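Local coordinates for glucose-6-phosphate isomerase (Chlamydia trachomatis D/UW-3/CX, PDB 6OTU), which catalyses the reversible isomerization of glucose-6-phosphate to fructose-6-phosphate, at residues G73-E77 / R78-K82; V497-G500 / K501-A504. All coordinates share one frame; numbering follows the deposited sequence.

From the N terminus, the chain reaches contact 1 at the junction of helix 65-77 and helix 80-89. Residues 73-77 and 78-82 are continuous, so the contact closes only a tight turn that ends one helix and starts the next. The turn packs against helices 313-327 and 466-487. Contact 2 comes much later and lies wholly within helix 495-511. It closes no loop. It ties successive turns of that helix together beside glucose-6-phosphate and the second subunit. The contacts lie in series and neither nest nor cross. The centres of contact 1 and contact 2 are about 35 Å apart. Their nearest atoms are about 23 Å apart.

Contact 1. Residues G73-E77 / R78-K82; sequences GLTEE and RELIK
Arg78 lies alongside Leu74, one turn on, where helix 65-77 ends. Arg78 CB sits 3.4 Å from Leu74 O, the carbonyl oxygen that accepts a hydrogen bond from Arg78 N. Arg78 CG then runs beside the leucine, 3.8 Å from Leu74 CD1, and the two side chains point the same way. Bends at chi2 (-77°) and chi3 (-41°) turn the rest of the arginine away from the helix. At the tip, NH1 hydrogen-bonds to Lys12 O and NH2 to Phe485 O. Arg363 also brings a like charge close to NH2.

The backbone forms a Schellman motif. Glu79 takes a positive phi, and two bonds reach back into the last turn. Leu80 N donates to Thr75 O at 3.0 Å, in the carbonyl plane and almost straight (172° at the hydrogen). Glu79 N donates to Glu76 O at 2.9 Å, but from above that carbonyl's plane. Glu79 is also the N-cap residue of helix 80-89. Leu80 CD1 packs 4.0 Å from Thr75 CB, with the side chains at about a right angle. Met319 of helix 313-327 touches both side chains, and Phe482 of helix 466-487 touches Leu80.

A water donates to Thr75 O at 3.0 Å and accepts from Ile81 N at 3.1 Å. Thr75 O thus receives two donors. One carbonyl of the ending helix serves two N-H groups of the next, one directly and one through water.

Contact 2. Residues V497-G500 / K501-A504; sequences VSLG and KELA. With G6Q (glucose-6-phosphate), chain E.
Val497 O accepts a hydrogen bond from Lys501 N at 3.0 Å in an alpha-helical i to i+4 ladder. The helix, 495-511, belongs to the phosphoglucose isomerase fold of the SIS clan and carries Lys501, an active-site residue, into the sugar phosphate pocket. The nearest side-chain atoms of Val497 and Glu355, the assigned proton donor, are about 3 Å apart. Val497 also packs on Gln385 of the second subunit.

Ser498 O accepts a hydrogen bond from Glu502 N at 2.9 Å. Ser498 OG turns back along the helix to make a weak hydrogen bond with Gln494 O.

Leu499 O accepts one from Leu503 N at 2.8 Å, nearly straight (170° at the hydrogen). The Leu499 side chain, its CG anti to the backbone N (chi1 166°), meets that of Leu503 at a slant, with Leu499 CG 4.1 Å from Leu503 CD1. Both leucines pack on the second subunit, Leu499 on Phe450 and Leu503 on Ala436.

Gly500 O completes the ladder by accepting a hydrogen bond from Ala504 N.

From the next position, Lys501 passes its CG beside Val497 O and then stays extended to its tip. NZ hydrogen-bonds to Thr215 OG1, and His386 of the second subunit packs on the lysine. The ligand is in its open-chain form, so O5 is a hydroxyl here. The lysine's reach to it is consistent with a part in ring opening, as in this family. Lys501 NZ makes weak hydrogen bonds to O5 of glucose-6-phosphate at 3.0 Å and to its phosphoester oxygen O6 at 3.2 Å.

Contact 1. Residues G73-E77 / R78-K82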
loop_
_atom_site.group_PDB
_atom_site.type_symbol
_atom_site.label_atom_id
_atom_site.label_comp_id
_atom_site.label_asym_id
_atom_site.label_seq_id
_atom_site.Cartn_x
_atom_site.Cartn_y
_atom_site.Cartn_z
ATOM N N GLY A 73 3.838 -29.053 -17.293
ATOM C CA GLY A 73 4.390 -30.257 -16.689
ATOM C C GLY A 73 4.610 -30.113 -15.194
ATOM O O GLY A 73 4.399 -31.057 -14.435
ATOM N N LEU A 74 5.009 -28.917 -14.749
ATOM C CA LEU A 74 5.217 -28.698 -13.323
ATOM C C LEU A 74 3.916 -28.861 -12.537
ATOM O O LEU A 74 3.922 -29.445 -11.449
ATOM C CB LEU A 74 5.846 -27.316 -13.081
ATOM C CG LEU A 74 6.206 -26.997 -11.626
ATOM C CD1 LEU A 74 7.034 -28.133 -11.038
ATOM C CD2 LEU A 74 6.952 -25.662 -11.495
ATOM N N THR A 75 2.782 -28.376 -13.080
ATOM C CA THR A 75 1.506 -28.544 -12.380
ATOM C C THR A 75 1.145 -30.012 -12.245
ATOM O O THR A 75 0.525 -30.416 -11.252
ATOM C CB THR A 75 0.363 -27.812 -13.089
ATOM O OG1 THR A 75 -0.060 -28.564 -14.234
ATOM C CG2 THR A 75 0.773 -26.403 -13.497
ATOM N N GLU A 76 1.551 -30.822 -13.218
ATOM C CA GLU A 76 1.261 -32.248 -13.186
ATOM C C GLU A 76 2.157 -32.977 -12.196
ATOM O O GLU A 76 1.667 -33.724 -11.347
ATOM C CB GLU A 76 1.428 -32.835 -14.581
ATOM C CG GLU A 76 0.549 -32.174 -15.598
ATOM C CD GLU A 76 0.669 -32.838 -16.942
ATOM O OE1 GLU A 76 1.303 -33.912 -17.006
ATOM O OE2 GLU A 76 0.152 -32.288 -17.930
ATOM N N GLU A 77 3.472 -32.757 -12.287
ATOM C CA GLU A 77 4.412 -33.442 -11.403
ATOM C C GLU A 77 4.153 -33.106 -9.937
ATOM O O GLU A 77 4.336 -33.955 -9.062
ATOM C CB GLU A 77 5.845 -33.083 -11.798
ATOM C CG GLU A 77 6.252 -33.628 -13.146
ATOM C CD GLU A 77 7.406 -32.863 -13.775
ATOM O OE1 GLU A 77 8.458 -32.706 -13.132
ATOM O OE2 GLU A 77 7.257 -32.429 -14.931
ATOM N N ARG A 78 3.736 -31.874 -9.649
ATOM C CA ARG A 78 3.376 -31.470 -8.295
ATOM C C ARG A 78 1.901 -31.701 -7.975
ATOM O O ARG A 78 1.474 -31.395 -6.862
ATOM C CB ARG A 78 3.736 -29.990 -8.062
ATOM C CG ARG A 78 5.243 -29.695 -8.107
ATOM C CD ARG A 78 5.951 -30.128 -6.821
ATOM N NE ARG A 78 5.142 -29.805 -5.656
ATOM C CZ ARG A 78 5.111 -30.517 -4.535
ATOM N NH1 ARG A 78 5.864 -31.596 -4.412
ATOM N NH2 ARG A 78 4.326 -30.145 -3.539
ATOM N N GLU A 79 1.111 -32.207 -8.922
ATOM C CA GLU A 79 -0.268 -32.635 -8.661
ATOM C C GLU A 79 -1.111 -31.506 -8.065
ATOM O O GLU A 79 -1.813 -31.677 -7.067
ATOM C CB GLU A 79 -0.284 -33.870 -7.765
ATOM C CG GLU A 79 0.574 -35.009 -8.295
ATOM C CD GLU A 79 0.063 -36.379 -7.862
ATOM O OE1 GLU A 79 -0.905 -36.879 -8.482
ATOM O OE2 GLU A 79 0.623 -36.955 -6.903
ATOM N N LEU A 80 -1.046 -30.343 -8.713
ATOM C CA LEU A 80 -1.743 -29.162 -8.215
ATOM C C LEU A 80 -3.260 -29.330 -8.290
ATOM O O LEU A 80 -3.980 -28.925 -7.373
ATOM C CB LEU A 80 -1.289 -27.927 -9.003
ATOM C CG LEU A 80 0.212 -27.594 -8.931
ATOM C CD1 LEU A 80 0.496 -26.201 -9.463
ATOM C CD2 LEU A 80 0.753 -27.734 -7.523
ATOM N N ILE A 81 -3.769 -29.912 -9.375
ATOM C CA ILE A 81 -5.213 -30.112 -9.495
ATOM C C ILE A 81 -5.721 -31.093 -8.434
ATOM O O ILE A 81 -6.791 -30.889 -7.840
ATOM C CB ILE A 81 -5.574 -30.583 -10.921
ATOM C CG1 ILE A 81 -5.293 -29.469 -11.948
ATOM C CG2 ILE A 81 -7.031 -31.070 -10.978
ATOM C CD1 ILE A 81 -6.180 -28.233 -11.816
ATOM N N LYS A 82 -4.979 -32.180 -8.188
ATOM C CA LYS A 82 -5.406 -33.137 -7.173
ATOM C C LYS A 82 -5.431 -32.483 -5.798
ATOM O O LYS A 82 -6.351 -32.716 -5.008
ATOM C CB LYS A 82 -4.502 -34.370 -7.172
HETATM O O HOH W 1 -2.387 -31.059 -11.862
#

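Contact 2. Residues V497-G500 / K501-A504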
loop_
_atom_site.group_PDB
_atom_site.type_symbol
_atom_site.label_atom_id
_atom_site.label_comp_id
_atom_site.label_asym_id
_atom_site.label_seq_id
_atom_site.Cartn_x
_atom_site.Cartn_y
_atom_site.Cartn_z
ATOM N N VAL A 497 1.750 -14.852 13.010
ATOM C CA VAL A 497 0.658 -14.047 13.556
ATOM C C VAL A 497 0.272 -14.526 14.955
ATOM O O VAL A 497 -0.050 -13.714 15.830
ATOM C CB VAL A 497 -0.544 -14.064 12.601
ATOM C CG1 VAL A 497 -1.734 -13.321 13.229
ATOM C CG2 VAL A 497 -0.165 -13.447 11.262
ATOM N N SER A 498 0.279 -15.846 15.191
ATOM C CA SER A 498 0.126 -16.349 16.558
ATOM C C SER A 498 1.168 -15.737 17.486
ATOM O O SER A 498 0.859 -15.374 18.627
ATOM C CB SER A 498 0.236 -17.877 16.613
ATOM O OG SER A 498 -0.577 -18.531 15.643
ATOM N N LEU A 499 2.413 -15.621 17.013
ATOM C CA LEU A 499 3.467 -15.013 17.817
ATOM C C LEU A 499 3.152 -13.553 18.128
ATOM O O LEU A 499 3.377 -13.079 19.252
ATOM C CB LEU A 499 4.798 -15.132 17.083
ATOM C CG LEU A 499 5.869 -14.236 17.683
ATOM C CD1 LEU A 499 6.281 -14.799 19.029
ATOM C CD2 LEU A 499 7.034 -14.123 16.731
ATOM N N GLY A 500 2.629 -12.823 17.141
ATOM C CA GLY A 500 2.226 -11.450 17.395
ATOM C C GLY A 500 1.195 -11.349 18.503
ATOM O O GLY A 500 1.318 -10.527 19.417
ATOM N N LYS A 501 0.164 -12.196 18.445
ATOM C CA LYS A 501 -0.836 -12.183 19.503
ATOM C C LYS A 501 -0.236 -12.591 20.842
ATOM O O LYS A 501 -0.631 -12.056 21.885
ATOM C CB LYS A 501 -2.007 -13.090 19.137
ATOM C CG LYS A 501 -2.645 -12.737 17.804
ATOM C CD LYS A 501 -3.964 -13.441 17.655
ATOM C CE LYS A 501 -4.608 -13.039 16.374
ATOM N NZ LYS A 501 -6.019 -13.493 16.323
ATOM N N GLU A 502 0.743 -13.497 20.838
ATOM C CA GLU A 502 1.379 -13.873 22.099
ATOM C C GLU A 502 2.223 -12.729 22.666
ATOM O O GLU A 502 2.199 -12.482 23.873
ATOM C CB GLU A 502 2.221 -15.129 21.914
ATOM C CG GLU A 502 3.081 -15.434 23.117
ATOM C CD GLU A 502 4.127 -16.498 22.852
ATOM O OE1 GLU A 502 3.970 -17.275 21.878
ATOM O OE2 GLU A 502 5.104 -16.556 23.637
ATOM N N LEU A 503 2.970 -12.021 21.816
ATOM C CA LEU A 503 3.679 -10.820 22.265
ATOM C C LEU A 503 2.722 -9.799 22.871
ATOM O O LEU A 503 3.056 -9.132 23.860
ATOM C CB LEU A 503 4.440 -10.180 21.096
ATOM C CG LEU A 503 5.610 -11.005 20.545
ATOM C CD1 LEU A 503 6.138 -10.434 19.221
ATOM C CD2 LEU A 503 6.714 -11.122 21.599
ATOM N N ALA A 504 1.531 -9.649 22.274
ATOM C CA ALA A 504 0.543 -8.703 22.788
ATOM C C ALA A 504 0.075 -9.093 24.184
ATOM O O ALA A 504 -0.065 -8.226 25.055
ATOM C CB ALA A 504 -0.652 -8.601 21.838
HETATM C C1 G6Q E . -6.066 -14.527 9.196
HETATM C C2 G6Q E . -5.121 -14.261 10.370
HETATM C C3 G6Q E . -5.391 -12.946 11.093
HETATM C C4 G6Q E . -6.692 -12.936 11.904
HETATM C C5 G6Q E . -6.735 -11.753 12.872
HETATM C C6 G6Q E . -8.076 -11.611 13.552
HETATM O O1 G6Q E . -6.039 -15.582 8.653
HETATM O O2 G6Q E . -5.163 -15.331 11.306
HETATM O O3 G6Q E . -5.418 -11.872 10.150
HETATM O O4 G6Q E . -7.816 -12.859 11.032
HETATM O O5 G6Q E . -5.692 -11.905 13.839
HETATM O O6 G6Q E . -8.368 -12.866 14.226
HETATM P P G6Q E . -9.832 -13.104 14.869
HETATM O O1P G6Q E . -10.822 -13.078 13.718
HETATM O O2P G6Q E . -9.729 -14.475 15.526
HETATM O O3P G6Q E . -10.062 -11.986 15.866
#